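Local coordinates for DUF416 domain-containing protein (Shewanella baltica, PDB 2Q9R) that is of unknown function but folds as an all-helical DUF416 protein, seen here in a two-chain assembly with bound benzoic acid, at residues V128-E133 and V149-M155; F23-L27 and L161-L166; L77-P82 and V99-S103. All coordinates share one frame. Residues are numbered along the deposited sequence.

Contact 1: V128-E133 and V149-M155; sequences VANYIE and VFAHEVM. With BEZ (benzoic acid), chain E.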
loop_
_atom_site.group_PDB
_atom_site.type_symbol
_atom_site.label_atom_id
_atom_site.label_comp_id
_atom_site.label_asym_id
_atom_site.label_seq_id
_atom_site.Cartn_x
_atom_site.Cartn_y
_atom_site.Cartn_z
ATOM N N VAL A 128 7.515 -7.900 -1.863
ATOM C CA VAL A 128 6.196 -7.437 -1.343
ATOM C C VAL A 128 5.728 -8.246 -0.112
ATOM O O VAL A 128 5.285 -7.675 0.889
ATOM C CB VAL A 128 5.136 -7.479 -2.423
ATOM C CG1 VAL A 128 3.780 -6.953 -1.833
ATOM C CG2 VAL A 128 5.603 -6.647 -3.605
ATOM N N ALA A 129 5.840 -9.568 -0.167
ATOM C CA ALA A 129 5.482 -10.372 1.015
ATOM C C ALA A 129 6.347 -10.021 2.223
ATOM O O ALA A 129 5.849 -10.004 3.334
ATOM C CB ALA A 129 5.589 -11.835 0.706
ATOM N N ASN A 130 7.639 -9.758 2.010
ATOM C CA ASN A 130 8.574 -9.522 3.113
ATOM C C ASN A 130 8.265 -8.206 3.788
ATOM O O ASN A 130 8.319 -8.102 5.017
ATOM C CB ASN A 130 10.028 -9.499 2.641
ATOM C CG ASN A 130 10.550 -10.850 2.281
ATOM O OD1 ASN A 130 10.017 -11.885 2.698
ATOM N ND2 ASN A 130 11.596 -10.861 1.479
ATOM N N TYR A 131 7.891 -7.226 2.971
ATOM C CA TYR A 131 7.427 -5.923 3.436
ATOM C C TYR A 131 6.218 -6.070 4.340
ATOM O O TYR A 131 6.221 -5.558 5.450
ATOM C CB TYR A 131 7.100 -5.011 2.248
ATOM C CG TYR A 131 6.642 -3.628 2.646
ATOM C CD1 TYR A 131 7.548 -2.697 3.095
ATOM C CD2 TYR A 131 5.302 -3.253 2.575
ATOM C CE1 TYR A 131 7.144 -1.445 3.475
ATOM C CE2 TYR A 131 4.884 -1.978 2.952
ATOM C CZ TYR A 131 5.830 -1.084 3.388
ATOM O OH TYR A 131 5.514 0.182 3.777
ATOM N N ILE A 132 5.206 -6.801 3.867
ATOM C CA ILE A 132 3.984 -7.065 4.641
ATOM C C ILE A 132 4.301 -7.850 5.896
ATOM O O ILE A 132 3.839 -7.504 6.988
ATOM C CB ILE A 132 2.970 -7.844 3.819
ATOM C CG1 ILE A 132 2.438 -6.973 2.663
ATOM C CG2 ILE A 132 1.829 -8.374 4.724
ATOM C CD1 ILE A 132 1.670 -7.714 1.593
ATOM N N GLU A 133 5.129 -8.877 5.747
ATOM C CA GLU A 133 5.445 -9.776 6.872
ATOM C C GLU A 133 6.381 -9.128 7.905
ATOM O O GLU A 133 6.324 -9.473 9.087
ATOM C CB GLU A 133 5.984 -11.122 6.382
ATOM C CG GLU A 133 4.939 -12.086 5.830
ATOM C CD GLU A 133 5.549 -13.121 4.888
ATOM O OE1 GLU A 133 6.755 -13.373 4.976
ATOM O OE2 GLU A 133 4.869 -13.657 4.005
ATOM N N VAL A 149 -1.451 -12.420 3.749
ATOM C CA VAL A 149 -0.650 -11.543 2.894
ATOM C C VAL A 149 -1.521 -10.921 1.778
ATOM O O VAL A 149 -1.451 -9.701 1.511
ATOM C CB VAL A 149 0.585 -12.291 2.339
ATOM C CG1 VAL A 149 1.376 -11.398 1.392
ATOM C CG2 VAL A 149 1.494 -12.772 3.510
ATOM N N PHE A 150 -2.376 -11.718 1.146
ATOM C CA PHE A 150 -3.183 -11.191 0.043
ATOM C C PHE A 150 -4.317 -10.281 0.483
ATOM O O PHE A 150 -4.958 -9.662 -0.367
ATOM C CB PHE A 150 -3.702 -12.303 -0.888
ATOM C CG PHE A 150 -2.687 -12.739 -1.902
ATOM C CD1 PHE A 150 -1.676 -13.640 -1.544
ATOM C CD2 PHE A 150 -2.695 -12.223 -3.196
ATOM C CE1 PHE A 150 -0.710 -14.043 -2.448
ATOM C CE2 PHE A 150 -1.709 -12.622 -4.116
ATOM C CZ PHE A 150 -0.711 -13.538 -3.730
ATOM N N ALA A 151 -4.574 -10.172 1.791
ATOM C CA ALA A 151 -5.562 -9.218 2.291
ATOM C C ALA A 151 -5.003 -7.803 2.227
ATOM O O ALA A 151 -5.694 -6.860 2.573
ATOM C CB ALA A 151 -5.914 -9.544 3.712
ATOM N N HIS A 152 -3.729 -7.666 1.848
ATOM C CA HIS A 152 -3.087 -6.367 1.792
ATOM C C HIS A 152 -3.066 -5.887 0.349
ATOM O O HIS A 152 -2.613 -6.583 -0.508
ATOM C CB HIS A 152 -1.657 -6.473 2.285
ATOM C CG HIS A 152 -1.541 -6.747 3.754
ATOM N ND1 HIS A 152 -1.905 -7.952 4.311
ATOM C CD2 HIS A 152 -1.082 -5.981 4.774
ATOM C CE1 HIS A 152 -1.727 -7.895 5.618
ATOM N NE2 HIS A 152 -1.226 -6.714 5.925
ATOM N N GLU A 153 -3.570 -4.689 0.105
ATOM C CA GLU A 153 -3.746 -4.211 -1.264
ATOM C C GLU A 153 -2.457 -4.221 -2.111
ATOM O O GLU A 153 -2.491 -4.512 -3.317
ATOM C CB GLU A 153 -4.362 -2.818 -1.224
ATOM C CG GLU A 153 -4.810 -2.271 -2.567
ATOM C CD GLU A 153 -6.040 -2.946 -3.133
ATOM O OE1 GLU A 153 -6.720 -3.732 -2.426
ATOM O OE2 GLU A 153 -6.346 -2.669 -4.314
ATOM N N VAL A 154 -1.327 -3.910 -1.495
ATOM C CA VAL A 154 -0.072 -3.934 -2.223
ATOM C C VAL A 154 0.229 -5.324 -2.822
ATOM O O VAL A 154 0.773 -5.415 -3.925
ATOM C CB VAL A 154 1.073 -3.415 -1.319
ATOM C CG1 VAL A 154 1.443 -4.439 -0.275
ATOM C CG2 VAL A 154 2.259 -2.979 -2.111
HETATM N N MSE A 155 -0.120 -6.408 -2.117
HETATM C CA MSE A 155 0.124 -7.724 -2.693
HETATM C C MSE A 155 -0.862 -8.029 -3.826
HETATM O O MSE A 155 -0.503 -8.643 -4.840
HETATM C CB MSE A 155 0.068 -8.853 -1.667
HETATM C CG MSE A 155 0.297 -10.230 -2.319
HETATM SE SE MSE A 155 2.022 -10.409 -3.197
HETATM C CE MSE A 155 2.625 -10.606 -1.660
HETATM C C BEZ E . -1.095 -6.216 9.471
HETATM O O1 BEZ E . -0.753 -5.843 8.304
HETATM O O2 BEZ E . -0.292 -6.797 10.265
HETATM C C1 BEZ E . -2.494 -5.982 9.926
HETATM C C2 BEZ E . -3.158 -6.957 10.709
HETATM C C3 BEZ E . -4.470 -6.706 11.109
HETATM C C4 BEZ E . -5.096 -5.515 10.752
HETATM C C5 BEZ E . -4.429 -4.564 9.978
HETATM C C6 BEZ E . -3.105 -4.788 9.564
#
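A benzoic acid site borders this contact, at the turn between helix 142-150 and helix 153-170, with His-152 at the N-cap of the latter and helix 120-136 packed across the turn. Ile-132 lies at the centre of the interface. Ile-132 CD1 sits 3.6 Å from His-152 CB, 3.7 Å from Val-149 CG1 and 3.8 Å from Val-154 CG1, while its CG2 stands 3.6 Å from the centroid of the His-152 ring, almost on the ring normal, as a CH-pi contact. One turn back, Val-128 CG1 meets Val-154 CG1 at 3.8 Å and the selenomethionine Met-155 CE at 3.8 Å; Ala-129 CB is 4.0 Å from that same CE. Ile-132 CG2 covers one face of the imidazole, and the ring's edge meets the ligand: His-152 NE2 donates to BEZ O1 at 2.6 Å, nearly straight at 174°. His-152 ND1 donates to Phe-148 O and weakly to Val-149 O (3.3 Å). Ser-136, further along helix 120-136, also binds the ligand, and Ile-197 of the second subunit packs on His-152. With carbonyl oxygens at ND1 and a carboxyl oxygen at NE2, the geometry is consistent with a doubly protonated, cationic imidazole facing a benzoate anion.

Contact 2: F23-L27 and L161-L166; sequences FATAL and LQNSLL
Build two regular alpha helices, 23-27 within helix 17-42 and 161-166 within helix 153-170, running roughly antiparallel: the N-to-C directions of the two short segments make an angle of 142° and their axes come within 10.7 Å at closest approach, a spacing filled by large side chains. The register sets Phe-23 CA 6.8 Å from Leu-165 CA and Leu-27 CA 8.1 Å from Gln-162 CA. Leu-165 is the main bump. Its CA-to-CB bond points at the other helix, and its t,p rotamer places it in a hollow made by Phe-23, Ala-26 and Leu-27: Leu-165 CD1 lies 3.9 Å from Ala-26 CB, while Leu-165 CD2 is 3.8 Å from Leu-27 CD2 and 4.1 Å from the centroid of the Phe-23 ring, a CH-pi contact over the face. Phe-23 answers with chi1 near 180°, which carries its ring across between Gln-162, Leu-165 and Leu-166; Phe-23 CE2 is 4.1 Å from Leu-166 CB, and CZ at the ring edge is 3.4 Å from Gln-162 OE1. Leu-27, in the m,t rotamer, fills the next hollow along, with CD2 3.8 Å from Leu-161 CD1 and CD1 3.8 Å from Gln-162 CD. The amide of Gln-162 finds its polar partners elsewhere, OE1 with Ser-121 of helix 120-136 and NE2 with Glu-158. Helix 8-14 adds Phe-8 against Gln-162 and Leu-166, and Ala-24 and Thr-25 face helix 92-111. Such interlocking of leucine and phenylalanine between obliquely antiparallel helices distant in sequence is characteristic of the buried core of an all-alpha bundle.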
loop_
_atom_site.group_PDB
_atom_site.type_symbol
_atom_site.label_atom_id
_atom_site.label_comp_id
_atom_site.label_asym_id
_atom_site.label_seq_id
_atom_site.Cartn_x
_atom_site.Cartn_y
_atom_site.Cartn_z
ATOM N N PHE A 23 9.345 -9.209 -19.906
ATOM C CA PHE A 23 8.625 -9.340 -18.633
ATOM C C PHE A 23 9.506 -8.947 -17.432
ATOM O O PHE A 23 9.112 -8.142 -16.562
ATOM C CB PHE A 23 8.096 -10.802 -18.501
ATOM C CG PHE A 23 7.349 -11.080 -17.200
ATOM C CD1 PHE A 23 8.032 -11.448 -16.058
ATOM C CD2 PHE A 23 5.946 -10.966 -17.143
ATOM C CE1 PHE A 23 7.353 -11.726 -14.875
ATOM C CE2 PHE A 23 5.261 -11.202 -15.956
ATOM C CZ PHE A 23 5.962 -11.557 -14.809
ATOM N N ALA A 24 10.685 -9.562 -17.371
ATOM C CA ALA A 24 11.641 -9.360 -16.266
ATOM C C ALA A 24 12.247 -7.945 -16.267
ATOM O O ALA A 24 12.418 -7.311 -15.209
ATOM C CB ALA A 24 12.770 -10.453 -16.358
ATOM N N THR A 25 12.524 -7.406 -17.444
ATOM C CA THR A 25 13.016 -6.025 -17.549
ATOM C C THR A 25 11.999 -5.051 -16.974
ATOM O O THR A 25 12.369 -4.204 -16.180
ATOM C CB THR A 25 13.348 -5.667 -18.979
ATOM O OG1 THR A 25 14.324 -6.627 -19.420
ATOM C CG2 THR A 25 13.957 -4.232 -19.127
ATOM N N ALA A 26 10.737 -5.202 -17.387
ATOM C CA ALA A 26 9.640 -4.358 -16.886
ATOM C C ALA A 26 9.524 -4.434 -15.336
ATOM O O ALA A 26 9.351 -3.414 -14.646
ATOM C CB ALA A 26 8.311 -4.778 -17.567
ATOM N N LEU A 27 9.553 -5.644 -14.786
ATOM C CA LEU A 27 9.588 -5.808 -13.336
ATOM C C LEU A 27 10.814 -5.149 -12.677
ATOM O O LEU A 27 10.715 -4.614 -11.604
ATOM C CB LEU A 27 9.498 -7.299 -12.927
ATOM C CG LEU A 27 8.161 -8.009 -13.150
ATOM C CD1 LEU A 27 8.176 -9.371 -12.471
ATOM C CD2 LEU A 27 6.905 -7.128 -12.709
ATOM N N LEU A 161 -0.647 -6.611 -11.411
ATOM C CA LEU A 161 0.334 -6.085 -12.344
ATOM C C LEU A 161 1.124 -7.213 -13.041
ATOM O O LEU A 161 1.268 -7.201 -14.254
ATOM C CB LEU A 161 1.255 -5.085 -11.628
ATOM C CG LEU A 161 2.378 -4.317 -12.367
ATOM C CD1 LEU A 161 3.576 -5.227 -12.743
ATOM C CD2 LEU A 161 1.842 -3.586 -13.567
ATOM N N GLN A 162 1.614 -8.200 -12.303
ATOM C CA GLN A 162 2.332 -9.307 -12.954
ATOM C C GLN A 162 1.441 -10.075 -13.950
ATOM O O GLN A 162 1.907 -10.470 -15.008
ATOM C CB GLN A 162 2.924 -10.285 -11.929
ATOM C CG GLN A 162 4.106 -9.745 -11.140
ATOM C CD GLN A 162 5.072 -10.814 -10.753
ATOM O OE1 GLN A 162 5.280 -11.772 -11.509
ATOM N NE2 GLN A 162 5.684 -10.673 -9.555
ATOM N N ASN A 163 0.164 -10.271 -13.618
ATOM C CA ASN A 163 -0.742 -10.927 -14.558
ATOM C C ASN A 163 -1.022 -10.125 -15.814
ATOM O O ASN A 163 -1.027 -10.666 -16.923
ATOM C CB ASN A 163 -2.061 -11.327 -13.863
ATOM C CG ASN A 163 -1.947 -12.689 -13.231
ATOM O OD1 ASN A 163 -2.163 -13.695 -13.896
ATOM N ND2 ASN A 163 -1.532 -12.735 -11.966
ATOM N N SER A 164 -1.301 -8.850 -15.616
ATOM C CA SER A 164 -1.572 -7.941 -16.725
ATOM C C SER A 164 -0.365 -7.800 -17.650
ATOM O O SER A 164 -0.504 -7.756 -18.860
ATOM C CB SER A 164 -1.960 -6.578 -16.183
ATOM O OG SER A 164 -3.280 -6.621 -15.685
ATOM N N LEU A 165 0.813 -7.714 -17.066
ATOM C CA LEU A 165 2.050 -7.690 -17.830
ATOM C C LEU A 165 2.220 -8.987 -18.634
ATOM O O LEU A 165 2.619 -8.970 -19.804
ATOM C CB LEU A 165 3.234 -7.520 -16.873
ATOM C CG LEU A 165 4.635 -7.411 -17.444
ATOM C CD1 LEU A 165 4.773 -6.180 -18.397
ATOM C CD2 LEU A 165 5.642 -7.339 -16.264
ATOM N N LEU A 166 1.922 -10.123 -18.015
ATOM C CA LEU A 166 2.075 -11.400 -18.711
ATOM C C LEU A 166 1.106 -11.502 -19.889
ATOM O O LEU A 166 1.489 -11.965 -20.993
ATOM C CB LEU A 166 1.862 -12.575 -17.758
ATOM C CG LEU A 166 1.928 -14.001 -18.311
ATOM C CD1 LEU A 166 3.230 -14.236 -19.041
ATOM C CD2 LEU A 166 1.747 -15.017 -17.180
#

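Contact 3: L77-P82 and V99-S103; sequences LEDNTP and VVAIS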
loop_
_atom_site.group_PDB
_atom_site.type_symbol
_atom_site.label_atom_id
_atom_site.label_comp_id
_atom_site.label_asym_id
_atom_site.label_seq_id
_atom_site.Cartn_x
_atom_site.Cartn_y
_atom_site.Cartn_z
ATOM N N LEU A 77 27.247 -2.953 -10.344
ATOM C CA LEU A 77 26.058 -3.304 -9.583
ATOM C C LEU A 77 26.427 -3.889 -8.213
ATOM O O LEU A 77 25.869 -3.474 -7.192
ATOM C CB LEU A 77 25.168 -4.241 -10.395
ATOM C CG LEU A 77 24.453 -3.543 -11.590
ATOM C CD1 LEU A 77 23.957 -4.512 -12.680
ATOM C CD2 LEU A 77 23.288 -2.710 -11.053
ATOM N N GLU A 78 27.372 -4.827 -8.189
ATOM C CA GLU A 78 27.753 -5.436 -6.926
ATOM C C GLU A 78 28.352 -4.388 -5.982
ATOM O O GLU A 78 27.997 -4.372 -4.806
ATOM C CB GLU A 78 28.685 -6.638 -7.129
ATOM C CG GLU A 78 28.813 -7.573 -5.886
ATOM C CD GLU A 78 27.490 -8.202 -5.434
ATOM O OE1 GLU A 78 26.598 -8.445 -6.286
ATOM O OE2 GLU A 78 27.344 -8.456 -4.213
ATOM N N ASP A 79 29.194 -3.488 -6.502
ATOM C CA ASP A 79 29.779 -2.412 -5.691
ATOM C C ASP A 79 28.713 -1.543 -5.054
ATOM O O ASP A 79 28.916 -0.974 -3.993
ATOM C CB ASP A 79 30.713 -1.527 -6.537
ATOM C CG ASP A 79 31.997 -2.255 -6.974
ATOM O OD1 ASP A 79 32.351 -3.286 -6.360
ATOM O OD2 ASP A 79 32.640 -1.800 -7.945
ATOM N N ASN A 80 27.570 -1.446 -5.709
ATOM C CA ASN A 80 26.451 -0.659 -5.199
ATOM C C ASN A 80 25.330 -1.457 -4.509
ATOM O O ASN A 80 24.203 -0.953 -4.336
ATOM C CB ASN A 80 25.879 0.159 -6.363
ATOM C CG ASN A 80 26.762 1.317 -6.720
ATOM O OD1 ASN A 80 26.667 2.365 -6.114
ATOM N ND2 ASN A 80 27.661 1.112 -7.678
ATOM N N THR A 81 25.628 -2.697 -4.149
ATOM C CA THR A 81 24.655 -3.536 -3.480
ATOM C C THR A 81 24.963 -3.422 -1.985
ATOM O O THR A 81 26.072 -3.748 -1.557
ATOM C CB THR A 81 24.749 -4.974 -3.924
ATOM O OG1 THR A 81 24.597 -5.052 -5.350
ATOM C CG2 THR A 81 23.630 -5.837 -3.217
ATOM N N PRO A 82 23.998 -2.932 -1.195
ATOM C CA PRO A 82 24.296 -2.788 0.228
ATOM C C PRO A 82 24.258 -4.121 1.035
ATOM O O PRO A 82 23.680 -5.148 0.600
ATOM C CB PRO A 82 23.208 -1.820 0.712
ATOM C CG PRO A 82 22.029 -2.149 -0.166
ATOM C CD PRO A 82 22.628 -2.496 -1.520
ATOM N N VAL A 99 18.658 -4.069 -6.842
ATOM C CA VAL A 99 19.960 -4.183 -7.553
ATOM C C VAL A 99 20.238 -5.661 -7.864
ATOM O O VAL A 99 20.686 -6.005 -8.994
ATOM C CB VAL A 99 21.124 -3.386 -6.803
ATOM C CG1 VAL A 99 21.257 -3.806 -5.358
ATOM C CG2 VAL A 99 22.469 -3.510 -7.537
ATOM N N VAL A 100 19.877 -6.562 -6.946
ATOM C CA VAL A 100 20.148 -7.992 -7.172
ATOM C C VAL A 100 19.301 -8.564 -8.343
ATOM O O VAL A 100 19.774 -9.408 -9.135
ATOM C CB VAL A 100 19.978 -8.835 -5.870
ATOM C CG1 VAL A 100 19.866 -10.314 -6.181
ATOM C CG2 VAL A 100 21.129 -8.552 -4.851
ATOM N N ALA A 101 18.076 -8.094 -8.475
ATOM C CA ALA A 101 17.237 -8.419 -9.662
ATOM C C ALA A 101 17.882 -8.029 -10.992
ATOM O O ALA A 101 17.879 -8.783 -11.944
ATOM C CB ALA A 101 15.868 -7.739 -9.535
ATOM N N ILE A 102 18.397 -6.809 -11.052
ATOM C CA ILE A 102 19.026 -6.322 -12.256
ATOM C C ILE A 102 20.263 -7.156 -12.528
ATOM O O ILE A 102 20.476 -7.592 -13.677
ATOM C CB ILE A 102 19.359 -4.807 -12.163
ATOM C CG1 ILE A 102 18.048 -4.015 -12.050
ATOM C CG2 ILE A 102 20.149 -4.384 -13.386
ATOM C CD1 ILE A 102 18.191 -2.566 -11.527
ATOM N N SER A 103 21.045 -7.429 -11.487
ATOM C CA SER A 103 22.234 -8.256 -11.656
ATOM C C SER A 103 21.879 -9.653 -12.160
ATOM O O SER A 103 22.534 -10.167 -13.050
ATOM C CB SER A 103 23.016 -8.387 -10.352
ATOM O OG SER A 103 23.422 -7.129 -9.846
HETATM O O HOH W 1 23.813 -7.158 -7.125
#
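Where helix 70-79 ends and the chain leaves it through Asn-80, helix 92-111 packs against the turn, and the side-chain rotamers reveal how the two fit. Val-99 adopts p (chi1 54°), splitting its methyls between two surfaces. Val-99 CG2 sits 3.4 Å from Leu-77 O, 3.4 Å from Thr-81 OG1 and 3.7 Å from Leu-77 CD2; Val-99 CG1 looks toward the outgoing chain, 4.2 Å from Asn-80 O and 4.3 Å from Pro-82 CD. Leu-77, in m,t, reaches along helix 92-111, its CD1 3.9 Å from Ile-102 CG2, and its CB lies 3.4 Å from Ser-103 OG. Thr-81 in m (chi1 -56°) turns its hydroxyl back to the helix end, where OG1 donates to Leu-77 O at 2.7 Å, and leaves CG2 4.0 Å from Val-100 CG2. Ser-103, also m, directs OG at a water that bridges the segments: the water is 2.7 Å from Ser-103 OG and donates to Thr-81 OG1 at 2.9 Å and to Glu-78 OE1 at 3.2 Å, the latter in one of two modelled Glu-78 conformers. Asn-80 ND2 bonds back to Arg-76 O on its own helix, and OD1 reaches Asp-46 N, while Pro-82 packs on Phe-38, Phe-44 and Phe-87. The contact thus sets an apolar patch beside a water-bridged polar cluster: Thr-81 satisfies a carbonyl at the helix end, and the water links Glu-78 and Thr-81 to Ser-103, whose hydroxyl is too far from that of Thr-81 for a direct bond.

Helix 153-170 joins contacts 1 and 2: it begins just after His-152 in contact 1 and packs on helix 17-42 in contact 2, the centres lying 18 Å apart. Contact 3 is on the other side of the chain's centre from contact 2, 20 Å between centres; its Ile-102 and Ala-101 touch Cys-28 of helix 17-42, one residue beyond contact 2. Contacts 1 and 3 are furthest apart, 24 Å between centres. Contact 1 lies by two benzoic acids, one hydrogen-bonded to His-152 and Ser-136, the other in the pocket that Tyr-131 lines with Asn-34, Leu-37 and Phe-38. Contact 3 comes near that pocket through Pro-82, which packs on Phe-38.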